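Local structure of lysine-sensitive aspartokinase 3 (Escherichia coli, 2J0W) at residues 6-11 against 217-222. The protein catalyses the ATP-dependent phosphorylation of L-aspartate to 4-phospho-L-aspartate, opening the pathway to lysine, and is feedback-inhibited by lysine. Residues are numbered along the deposited sequence; the frame is centred on the assembly and turned at random.
Sequences VSKFGG and VDIWTD. With ADP (adenosine-5'-diphosphate), chain D.
F9 and W220 lie side by side on one face of two neighbouring parallel strands, their side chains pointing the same way. Each has CG anti to its carbonyl carbon, which sends both rings out in the same direction. The phenyl plane is tilted only 14° from the five-membered ring of W220, but the rings are slid so far apart that they barely overlap. The touching is done by one side of the phenyl group: F9 CE1 reaches W220 CD1 at 3.5 Å, and F9 CD1 comes as near to W220 CB. With F275 set edge-to-face against W220 and V36 and L38 of strand 33-38 touching F9, an alanine at F9 would probably open a gap between the indole of W220 and the side chains of V36 and L38, and leave the indole freer to shift.

Beneath the rings, the bonds from D218 N to V6 O (2.6 Å), K8 N to D218 O and W220 N to K8 O fix the parallel register, before a weak bond from G10 N to W220 O at 3.5 Å. These are adjacent strands in the middle of the amino acid kinase domain's main sheet, and their C-terminal ends meet the ADP phosphates. On the face away from the aromatic pair, K8 rests its CB on I219 CD1 (3.8 Å). With CG anti to the backbone N (chi1 -177°) and a bend at chi2, its chain carries NZ to 3.0 Å from ADP O3B; D202 forms a salt bridge with the same ammonium group. T221 OG1 donates to ADP O1B at 3.0 Å, and G11 N to O2B. The bare CA of G10 lies against O2B.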
ATOM      1  N   VAL A   6     -19.937  33.396  -2.961  1.00 56.57           N
ATOM      2  CA  VAL A   6     -20.434  32.576  -4.060  1.00 52.98           C
ATOM      3  C   VAL A   6     -21.373  31.515  -3.466  1.00 51.46           C
ATOM      4  O   VAL A   6     -20.990  30.788  -2.544  1.00 49.13           O
ATOM      5  CB  VAL A   6     -19.255  31.892  -4.786  1.00 59.69           C
ATOM      6  CG1 VAL A   6     -19.769  30.960  -5.863  1.00 66.19           C
ATOM      7  CG2 VAL A   6     -18.342  32.951  -5.392  1.00 55.53           C
ATOM      8  N   SER A   7     -22.601  31.442  -3.980  1.00 53.71           N
ATOM      9  CA  SER A   7     -23.604  30.482  -3.491  1.00 55.87           C
ATOM     10  C   SER A   7     -23.933  29.373  -4.501  1.00 56.70           C
ATOM     11  O   SER A   7     -24.074  29.635  -5.699  1.00 60.23           O
ATOM     12  CB  SER A   7     -24.903  31.215  -3.124  1.00 51.72           C
ATOM     13  OG  SER A   7     -24.730  32.033  -1.978  1.00 65.24           O
ATOM     14  N   LYS A   8     -24.077  28.142  -4.021  1.00 52.57           N
ATOM     15  CA  LYS A   8     -24.384  27.031  -4.914  1.00 52.53           C
ATOM     16  C   LYS A   8     -25.649  26.292  -4.517  1.00 53.55           C
ATOM     17  O   LYS A   8     -25.866  25.982  -3.344  1.00 54.42           O
ATOM     18  CB  LYS A   8     -23.203  26.058  -4.973  1.00 49.85           C
ATOM     19  CG  LYS A   8     -23.378  24.887  -5.940  1.00 43.57           C
ATOM     20  CD  LYS A   8     -24.110  23.709  -5.306  1.00 39.02           C
ATOM     21  CE  LYS A   8     -24.015  22.480  -6.208  1.00 41.31           C
ATOM     22  NZ  LYS A   8     -24.478  21.209  -5.564  1.00 37.81           N
ATOM     23  N   PHE A   9     -26.481  26.007  -5.513  1.00 52.85           N
ATOM     24  CA  PHE A   9     -27.741  25.313  -5.290  1.00 48.69           C
ATOM     25  C   PHE A   9     -27.825  24.054  -6.130  1.00 43.43           C
ATOM     26  O   PHE A   9     -27.586  24.082  -7.345  1.00 40.18           O
ATOM     27  CB  PHE A   9     -28.892  26.251  -5.619  1.00 51.19           C
ATOM     28  CG  PHE A   9     -28.917  27.486  -4.770  1.00 53.00           C
ATOM     29  CD1 PHE A   9     -29.550  27.480  -3.527  1.00 52.36           C
ATOM     30  CD2 PHE A   9     -28.308  28.661  -5.212  1.00 53.06           C
ATOM     31  CE1 PHE A   9     -29.583  28.623  -2.738  1.00 50.62           C
ATOM     32  CE2 PHE A   9     -28.332  29.811  -4.433  1.00 51.70           C
ATOM     33  CZ  PHE A   9     -28.973  29.791  -3.191  1.00 53.77           C
ATOM     34  N   GLY A  10     -28.161  22.955  -5.461  1.00 43.43           N
ATOM     35  CA  GLY A  10     -28.262  21.665  -6.114  1.00 45.78           C
ATOM     36  C   GLY A  10     -29.631  21.339  -6.680  1.00 45.43           C
ATOM     37  O   GLY A  10     -30.544  22.169  -6.663  1.00 42.12           O
ATOM     38  N   GLY A  11     -29.766  20.107  -7.166  1.00 45.70           N
ATOM     39  CA  GLY A  11     -31.010  19.648  -7.760  1.00 46.44           C
ATOM     40  C   GLY A  11     -32.244  19.988  -6.957  1.00 48.42           C
ATOM     41  O   GLY A  11     -33.060  20.809  -7.383  1.00 47.75           O
ATOM     42  N   VAL A 217     -17.791  30.613   0.061  1.00 55.21           N
ATOM     43  CA  VAL A 217     -18.618  29.797  -0.804  1.00 50.31           C
ATOM     44  C   VAL A 217     -19.715  29.177   0.031  1.00 49.31           C
ATOM     45  O   VAL A 217     -19.445  28.642   1.113  1.00 47.63           O
ATOM     46  CB  VAL A 217     -17.787  28.664  -1.393  1.00 54.40           C
ATOM     47  CG1 VAL A 217     -18.695  27.659  -2.083  1.00 50.53           C
ATOM     48  CG2 VAL A 217     -16.752  29.220  -2.337  1.00 50.49           C
ATOM     49  N   ASP A 218     -20.950  29.245  -0.447  1.00 50.77           N
ATOM     50  CA  ASP A 218     -22.048  28.630   0.287  1.00 54.21           C
ATOM     51  C   ASP A 218     -22.692  27.470  -0.497  1.00 55.95           C
ATOM     52  O   ASP A 218     -23.230  27.657  -1.591  1.00 57.03           O
ATOM     53  CB  ASP A 218     -23.127  29.662   0.646  1.00 56.62           C
ATOM     54  CG  ASP A 218     -22.731  30.549   1.817  1.00 63.52           C
ATOM     55  OD1 ASP A 218     -22.114  30.035   2.776  1.00 63.33           O
ATOM     56  OD2 ASP A 218     -23.049  31.761   1.779  1.00 70.75           O
ATOM     57  N   ILE A 219     -22.626  26.269   0.063  1.00 52.78           N
ATOM     58  CA  ILE A 219     -23.213  25.101  -0.578  1.00 51.37           C
ATOM     59  C   ILE A 219     -24.602  24.845   0.009  1.00 53.74           C
ATOM     60  O   ILE A 219     -24.734  24.444   1.169  1.00 55.84           O
ATOM     61  CB  ILE A 219     -22.332  23.830  -0.360  1.00 48.03           C
ATOM     62  CG1 ILE A 219     -20.917  24.079  -0.879  1.00 50.63           C
ATOM     63  CG2 ILE A 219     -22.939  22.624  -1.078  1.00 40.36           C
ATOM     64  CD1 ILE A 219     -20.854  24.588  -2.306  1.00 54.84           C
ATOM     65  N   TRP A 220     -25.639  25.077  -0.784  1.00 52.36           N
ATOM     66  CA  TRP A 220     -26.999  24.853  -0.316  1.00 54.19           C
ATOM     67  C   TRP A 220     -27.535  23.521  -0.828  1.00 52.55           C
ATOM     68  O   TRP A 220     -27.766  23.355  -2.015  1.00 52.14           O
ATOM     69  CB  TRP A 220     -27.896  26.016  -0.754  1.00 57.96           C
ATOM     70  CG  TRP A 220     -27.545  27.310  -0.043  1.00 58.75           C
ATOM     71  CD1 TRP A 220     -26.850  28.377  -0.550  1.00 56.30           C
ATOM     72  CD2 TRP A 220     -27.799  27.619   1.332  1.00 57.60           C
ATOM     73  NE1 TRP A 220     -26.650  29.325   0.429  1.00 58.12           N
ATOM     74  CE2 TRP A 220     -27.225  28.883   1.593  1.00 62.01           C
ATOM     75  CE3 TRP A 220     -28.456  26.944   2.374  1.00 58.88           C
ATOM     76  CZ2 TRP A 220     -27.288  29.487   2.851  1.00 63.16           C
ATOM     77  CZ3 TRP A 220     -28.518  27.545   3.625  1.00 55.75           C
ATOM     78  CH2 TRP A 220     -27.938  28.804   3.851  1.00 58.60           C
ATOM     79  N   THR A 221     -27.729  22.569   0.076  1.00 51.62           N
ATOM     80  CA  THR A 221     -28.208  21.254  -0.318  1.00 50.83           C
ATOM     81  C   THR A 221     -29.546  20.885   0.314  1.00 48.56           C
ATOM     82  O   THR A 221     -30.328  21.768   0.650  1.00 47.36           O
ATOM     83  CB  THR A 221     -27.150  20.173   0.007  1.00 52.59           C
ATOM     84  OG1 THR A 221     -27.674  18.876  -0.297  1.00 63.24           O
ATOM     85  CG2 THR A 221     -26.766  20.233   1.454  1.00 43.86           C
ATOM     86  N   ASP A 222     -29.806  19.585   0.465  1.00 47.15           N
ATOM     87  CA  ASP A 222     -31.057  19.093   1.039  1.00 49.25           C
ATOM     88  C   ASP A 222     -30.839  18.498   2.437  1.00 54.98           C
ATOM     89  O   ASP A 222     -31.632  17.683   2.923  1.00 53.01           O
ATOM     90  CB  ASP A 222     -31.672  18.041   0.110  1.00 46.39           C
ATOM     91  CG  ASP A 222     -30.882  16.743   0.081  1.00 48.45           C
ATOM     92  OD1 ASP A 222     -29.794  16.690   0.683  1.00 43.77           O
ATOM     93  OD2 ASP A 222     -31.349  15.766  -0.542  1.00 57.32           O
TER
HETATM   94  PB  ADP D 820     -26.811  18.491  -4.090  1.00 54.19           P
HETATM   95  O1B ADP D 820     -27.225  19.565  -3.159  1.00 58.10           O
HETATM   96  O2B ADP D 820     -27.612  18.503  -5.370  1.00 57.23           O
HETATM   97  O3B ADP D 820     -25.279  18.557  -4.401  1.00 61.57           O
HETATM   98  PA  ADP D 820     -26.471  15.701  -3.339  1.00 48.62           P
HETATM   99  O1A ADP D 820     -27.497  14.630  -3.379  1.00 40.42           O
HETATM  100  O2A ADP D 820     -25.437  15.666  -4.419  1.00 47.24           O
HETATM  101  O3A ADP D 820     -27.158  17.119  -3.354  1.00 40.30           O
HETATM  102  O5' ADP D 820     -25.848  15.501  -1.865  1.00 49.04           O
HETATM  103  C5' ADP D 820     -26.472  15.742  -0.564  1.00 39.04           C
HETATM  104  C4' ADP D 820     -26.568  14.395   0.130  1.00 39.60           C
HETATM  105  O4' ADP D 820     -25.328  13.665   0.362  1.00 46.89           O
HETATM  106  C3' ADP D 820     -27.238  14.323   1.478  1.00 48.89           C
HETATM  107  O3' ADP D 820     -28.629  14.576   1.176  1.00 52.51           O
HETATM  108  C2' ADP D 820     -26.893  12.908   1.890  1.00 46.84           C
HETATM  109  O2' ADP D 820     -27.779  11.966   1.309  1.00 53.91           O
HETATM  110  C1' ADP D 820     -25.511  12.701   1.385  1.00 50.60           C
HETATM  111  N9  ADP D 820     -24.402  12.648   2.453  1.00 54.44           N
HETATM  112  C8  ADP D 820     -23.497  11.646   2.459  1.00 55.18           C
HETATM  113  N7  ADP D 820     -22.600  11.705   3.421  1.00 55.99           N
HETATM  114  C5  ADP D 820     -22.933  12.823   4.082  1.00 52.39           C
HETATM  115  C6  ADP D 820     -22.330  13.427   5.248  1.00 55.22           C
HETATM  116  N6  ADP D 820     -21.296  12.961   5.856  1.00 55.44           N
HETATM  117  N1  ADP D 820     -22.957  14.610   5.683  1.00 59.68           N
HETATM  118  C2  ADP D 820     -24.085  15.158   5.047  1.00 57.86           C
HETATM  119  N3  ADP D 820     -24.653  14.582   3.950  1.00 52.07           N
HETATM  120  C4  ADP D 820     -24.062  13.443   3.513  1.00 49.01           C